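Local coordinates for nicastrin (Dictyostelium purpureum, PDB 4R12), which is probably an essential subunit of gamma-secretase, with a large extracellular domain, in a complex that cleaves membrane proteins such as Notch receptors within the membrane, at residues A[22-34]-A[176-188]. Numbering follows the deposited sequence.
Sequences YPCTKIMTSDGQF and FMQGAINSETCLR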
loop_
_atom_site.group_PDB
_atom_site.type_symbol
_atom_site.label_atom_id
_atom_site.label_comp_id
_atom_site.label_asym_id
_atom_site.label_seq_id
_atom_site.Cartn_x
_atom_site.Cartn_y
_atom_site.Cartn_z
ATOM N N TYR A 22 13.763 -3.089 11.272
ATOM C CA TYR A 22 12.812 -3.351 10.205
ATOM C C TYR A 22 13.370 -4.421 9.269
ATOM O O TYR A 22 14.214 -4.142 8.423
ATOM C CB TYR A 22 12.507 -2.065 9.437
ATOM C CG TYR A 22 12.258 -0.861 10.330
ATOM C CD1 TYR A 22 11.063 -0.714 11.016
ATOM C CD2 TYR A 22 13.223 0.133 10.478
ATOM C CE1 TYR A 22 10.835 0.388 11.849
ATOM C CE2 TYR A 22 13.001 1.236 11.302
ATOM C CZ TYR A 22 11.806 1.356 11.982
ATOM O OH TYR A 22 11.568 2.458 12.791
ATOM N N PRO A 23 12.895 -5.656 9.429
ATOM C CA PRO A 23 13.484 -6.795 8.714
ATOM C C PRO A 23 13.037 -6.904 7.259
ATOM O O PRO A 23 11.927 -6.495 6.888
ATOM C CB PRO A 23 12.985 -7.999 9.513
ATOM C CG PRO A 23 11.653 -7.545 10.057
ATOM C CD PRO A 23 11.793 -6.059 10.326
ATOM N N CYS A 24 13.928 -7.451 6.442
ATOM C CA CYS A 24 13.576 -8.013 5.157
ATOM C C CYS A 24 12.970 -9.397 5.394
ATOM O O CYS A 24 13.567 -10.215 6.086
ATOM C CB CYS A 24 14.819 -8.102 4.266
ATOM S SG CYS A 24 14.572 -9.011 2.736
ATOM N N THR A 25 11.786 -9.661 4.849
ATOM C CA THR A 25 11.109 -10.933 5.118
ATOM C C THR A 25 11.037 -11.760 3.846
ATOM O O THR A 25 11.355 -11.252 2.772
ATOM C CB THR A 25 9.696 -10.705 5.666
ATOM O OG1 THR A 25 8.923 -10.022 4.683
ATOM C CG2 THR A 25 9.741 -9.863 6.962
ATOM N N LYS A 26 10.625 -13.019 3.966
ATOM C CA LYS A 26 10.585 -13.927 2.811
ATOM C C LYS A 26 9.181 -14.055 2.225
ATOM O O LYS A 26 8.198 -14.293 2.946
ATOM C CB LYS A 26 11.108 -15.326 3.194
ATOM C CG LYS A 26 11.747 -16.101 2.016
ATOM C CD LYS A 26 13.245 -15.780 1.931
ATOM C CE LYS A 26 13.889 -16.230 0.624
ATOM N NZ LYS A 26 15.359 -15.924 0.655
ATOM N N ILE A 27 9.090 -13.895 0.906
ATOM C CA ILE A 27 7.833 -14.065 0.199
ATOM C C ILE A 27 7.992 -15.173 -0.839
ATOM O O ILE A 27 8.938 -15.161 -1.620
ATOM C CB ILE A 27 7.388 -12.766 -0.506
ATOM C CG1 ILE A 27 7.315 -11.596 0.482
ATOM C CG2 ILE A 27 6.060 -12.973 -1.226
ATOM C CD1 ILE A 27 6.148 -11.651 1.400
ATOM N N MET A 28 7.078 -16.134 -0.839
ATOM C CA MET A 28 7.130 -17.203 -1.830
ATOM C C MET A 28 6.175 -16.917 -2.991
ATOM O O MET A 28 5.156 -16.237 -2.826
ATOM C CB MET A 28 6.813 -18.556 -1.191
ATOM C CG MET A 28 8.052 -19.326 -0.739
ATOM S SD MET A 28 9.092 -18.446 0.443
ATOM C CE MET A 28 7.897 -18.246 1.766
ATOM N N THR A 29 6.539 -17.412 -4.170
ATOM C CA THR A 29 5.679 -17.338 -5.345
ATOM C C THR A 29 5.460 -18.739 -5.901
ATOM O O THR A 29 5.936 -19.712 -5.320
ATOM C CB THR A 29 6.283 -16.460 -6.436
ATOM O OG1 THR A 29 7.519 -17.044 -6.871
ATOM C CG2 THR A 29 6.529 -15.050 -5.892
ATOM N N SER A 30 4.751 -18.843 -7.020
ATOM C CA SER A 30 4.584 -20.133 -7.703
ATOM C C SER A 30 5.910 -20.806 -8.017
ATOM O O SER A 30 6.082 -21.997 -7.768
ATOM C CB SER A 30 3.807 -19.963 -9.010
ATOM O OG SER A 30 2.430 -19.763 -8.763
ATOM N N ASP A 31 6.843 -20.032 -8.563
ATOM C CA ASP A 31 8.090 -20.586 -9.095
ATOM C C ASP A 31 9.324 -20.418 -8.210
ATOM O O ASP A 31 10.404 -20.862 -8.585
ATOM C CB ASP A 31 8.397 -19.946 -10.451
ATOM C CG ASP A 31 7.239 -20.033 -11.418
ATOM O OD1 ASP A 31 6.601 -21.108 -11.493
ATOM O OD2 ASP A 31 6.974 -19.022 -12.106
ATOM N N GLY A 32 9.195 -19.755 -7.063
ATOM C CA GLY A 32 10.372 -19.452 -6.274
ATOM C C GLY A 32 10.113 -18.598 -5.044
ATOM O O GLY A 32 9.074 -18.703 -4.397
ATOM N N GLN A 33 11.070 -17.745 -4.728
ATOM C CA GLN A 33 11.029 -17.010 -3.479
ATOM C C GLN A 33 11.875 -15.771 -3.639
ATOM O O GLN A 33 12.783 -15.730 -4.493
ATOM C CB GLN A 33 11.546 -17.881 -2.324
ATOM C CG GLN A 33 13.019 -18.265 -2.470
ATOM C CD GLN A 33 13.485 -19.309 -1.465
ATOM O OE1 GLN A 33 12.759 -19.674 -0.538
ATOM N NE2 GLN A 33 14.703 -19.804 -1.655
ATOM N N PHE A 34 11.572 -14.750 -2.841
ATOM C CA PHE A 34 12.420 -13.573 -2.777
ATOM C C PHE A 34 12.384 -12.994 -1.374
ATOM O O PHE A 34 11.609 -13.442 -0.525
ATOM C CB PHE A 34 12.011 -12.523 -3.835
ATOM C CG PHE A 34 10.604 -11.975 -3.680
ATOM C CD1 PHE A 34 9.530 -12.575 -4.332
ATOM C CD2 PHE A 34 10.367 -10.820 -2.942
ATOM C CE1 PHE A 34 8.233 -12.042 -4.222
ATOM C CE2 PHE A 34 9.072 -10.287 -2.818
ATOM C CZ PHE A 34 8.008 -10.907 -3.465
ATOM N N PHE A 176 14.141 -15.649 11.440
ATOM C CA PHE A 176 13.969 -16.949 10.817
ATOM C C PHE A 176 12.607 -17.093 10.162
ATOM O O PHE A 176 11.582 -17.024 10.834
ATOM C CB PHE A 176 14.148 -18.091 11.817
ATOM C CG PHE A 176 13.944 -19.445 11.193
ATOM C CD1 PHE A 176 14.885 -19.955 10.309
ATOM C CD2 PHE A 176 12.802 -20.184 11.452
ATOM C CE1 PHE A 176 14.698 -21.188 9.707
ATOM C CE2 PHE A 176 12.607 -21.430 10.854
ATOM C CZ PHE A 176 13.555 -21.927 9.982
ATOM N N MET A 177 12.619 -17.312 8.849
ATOM C CA MET A 177 11.405 -17.461 8.059
ATOM C C MET A 177 11.072 -18.931 7.871
ATOM O O MET A 177 11.840 -19.676 7.265
ATOM C CB MET A 177 11.563 -16.764 6.699
ATOM C CG MET A 177 11.863 -15.266 6.811
ATOM S SD MET A 177 10.432 -14.319 7.379
ATOM C CE MET A 177 11.215 -13.199 8.543
ATOM N N GLN A 178 9.933 -19.355 8.401
ATOM C CA GLN A 178 9.560 -20.764 8.331
ATOM C C GLN A 178 9.268 -21.209 6.907
ATOM O O GLN A 178 9.577 -22.328 6.533
ATOM C CB GLN A 178 8.344 -21.050 9.199
ATOM C CG GLN A 178 8.593 -20.928 10.673
ATOM C CD GLN A 178 7.459 -21.524 11.468
ATOM O OE1 GLN A 178 7.442 -22.728 11.735
ATOM N NE2 GLN A 178 6.492 -20.691 11.831
ATOM N N GLY A 179 8.672 -20.324 6.117
ATOM C CA GLY A 179 8.319 -20.650 4.748
ATOM C C GLY A 179 9.480 -20.490 3.785
ATOM O O GLY A 179 10.286 -19.564 3.904
ATOM N N ALA A 180 9.557 -21.385 2.812
ATOM C CA ALA A 180 10.705 -21.426 1.926
ATOM C C ALA A 180 10.370 -22.134 0.627
ATOM O O ALA A 180 9.326 -22.781 0.515
ATOM C CB ALA A 180 11.874 -22.120 2.619
ATOM N N ILE A 181 11.225 -21.941 -0.352
ATOM C CA ILE A 181 11.193 -22.655 -1.605
ATOM C C ILE A 181 10.195 -22.155 -2.611
ATOM O O ILE A 181 10.555 -21.573 -3.569
ATOM C CB ILE A 181 11.044 -24.154 -1.373
ATOM C CG1 ILE A 181 12.222 -24.617 -0.544
ATOM C CG2 ILE A 181 10.991 -24.894 -2.677
ATOM C CD1 ILE A 181 12.037 -25.970 0.048
ATOM N N ASN A 182 8.944 -22.431 -2.379
ATOM C CA ASN A 182 7.879 -21.865 -3.211
ATOM C C ASN A 182 6.535 -21.949 -2.488
ATOM O O ASN A 182 6.436 -22.544 -1.405
ATOM C CB ASN A 182 7.818 -22.562 -4.587
ATOM C CG ASN A 182 7.606 -24.069 -4.484
ATOM O OD1 ASN A 182 6.829 -24.546 -3.663
ATOM N ND2 ASN A 182 8.300 -24.824 -5.332
ATOM N N SER A 183 5.502 -21.357 -3.080
ATOM C CA SER A 183 4.215 -21.256 -2.397
ATOM C C SER A 183 3.550 -22.612 -2.184
ATOM O O SER A 183 2.970 -22.853 -1.133
ATOM C CB SER A 183 3.273 -20.336 -3.168
ATOM O OG SER A 183 3.749 -19.005 -3.126
ATOM N N GLU A 184 3.626 -23.494 -3.181
ATOM C CA GLU A 184 3.041 -24.822 -3.035
ATOM C C GLU A 184 3.594 -25.502 -1.785
ATOM O O GLU A 184 2.848 -26.041 -0.975
ATOM C CB GLU A 184 3.313 -25.672 -4.283
ATOM C CG GLU A 184 3.103 -27.158 -4.085
ATOM C CD GLU A 184 4.411 -27.909 -3.890
ATOM O OE1 GLU A 184 5.201 -28.029 -4.863
ATOM O OE2 GLU A 184 4.650 -28.377 -2.758
ATOM N N THR A 185 4.907 -25.417 -1.621
ATOM C CA THR A 185 5.602 -26.052 -0.512
ATOM C C THR A 185 5.279 -25.447 0.853
ATOM O O THR A 185 4.955 -26.178 1.788
ATOM C CB THR A 185 7.121 -25.990 -0.728
ATOM O OG1 THR A 185 7.450 -26.599 -1.984
ATOM C CG2 THR A 185 7.857 -26.711 0.399
ATOM N N CYS A 186 5.374 -24.122 0.984
ATOM C CA CYS A 186 5.149 -23.522 2.285
ATOM C C CYS A 186 3.667 -23.590 2.657
ATOM O O CYS A 186 3.339 -23.751 3.830
ATOM C CB CYS A 186 5.679 -22.075 2.340
ATOM S SG CYS A 186 4.784 -20.865 1.355
ATOM N N LEU A 187 2.769 -23.494 1.681
ATOM C CA LEU A 187 1.345 -23.624 2.005
ATOM C C LEU A 187 1.009 -25.023 2.532
ATOM O O LEU A 187 0.303 -25.154 3.527
ATOM C CB LEU A 187 0.462 -23.302 0.802
ATOM C CG LEU A 187 0.226 -21.828 0.435
ATOM C CD1 LEU A 187 -0.694 -21.759 -0.768
ATOM C CD2 LEU A 187 -0.359 -21.005 1.598
ATOM N N ARG A 188 1.520 -26.054 1.868
ATOM C CA ARG A 188 1.298 -27.440 2.290
ATOM C C ARG A 188 1.721 -27.665 3.744
ATOM O O ARG A 188 1.046 -28.375 4.498
ATOM C CB ARG A 188 2.054 -28.409 1.360
ATOM C CG ARG A 188 1.871 -29.883 1.711
ATOM C CD ARG A 188 2.578 -30.806 0.727
ATOM N NE ARG A 188 4.018 -30.569 0.659
ATOM C CZ ARG A 188 4.659 -30.226 -0.454
ATOM N NH1 ARG A 188 3.983 -30.086 -1.586
ATOM N NH2 ARG A 188 5.971 -30.024 -0.443
HETATM O O HOH W 1 4.181 -23.175 -5.987
#
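Gln33 OE1 accepts from Ile181 N at 2.7 Å, the shortest polar bond between 22-34 and 176-188. The N-H lies above the carbonyl plane, 50° out of it. CG of Gln33 sits between its own backbone N and carbonyl carbon (chi1 64°), and the chain then runs straight out to Ile181. With an alanine at Gln33, Ile181 N would probably lose this acceptor, and the loop before the helix would be less firmly held. The hairpin turn between strands 26-29 and 33-34 meets the start of helix 183-188. Thr29 O accepts from Ser183 N at 2.8 Å. One residue further on in each segment, a water donates to Ser30 O and accepts from Glu184 N. Asn182 is the N-cap: its OD1 takes Thr185 N at 2.9 Å, nearly in line with the C=O bond, and also Thr185 OG1. Ser183 OG is hydrogen-bonded to Thr573 OG1 of strand 572-575, which pairs with strand 21-29. Met28 packs against the loop that leads into the helix. Bends at chi2 and chi3 fold its chain along 179-182, with CG 3.5 Å from Asn182 C and CE 3.4 Å from Gly179 C. Its CB meets Cys186 SG, which is disulfide-bonded to Cys192. Farther along, Met177 SD accepts a weak bond from Lys26 N at 3.7 Å. Thus the N-H groups of Ser183, Glu184 and Thr185 are met in turn by the carbonyl of Thr29, a water and the Asn182 side chain, while Met28 packs against the 179-182 backbone.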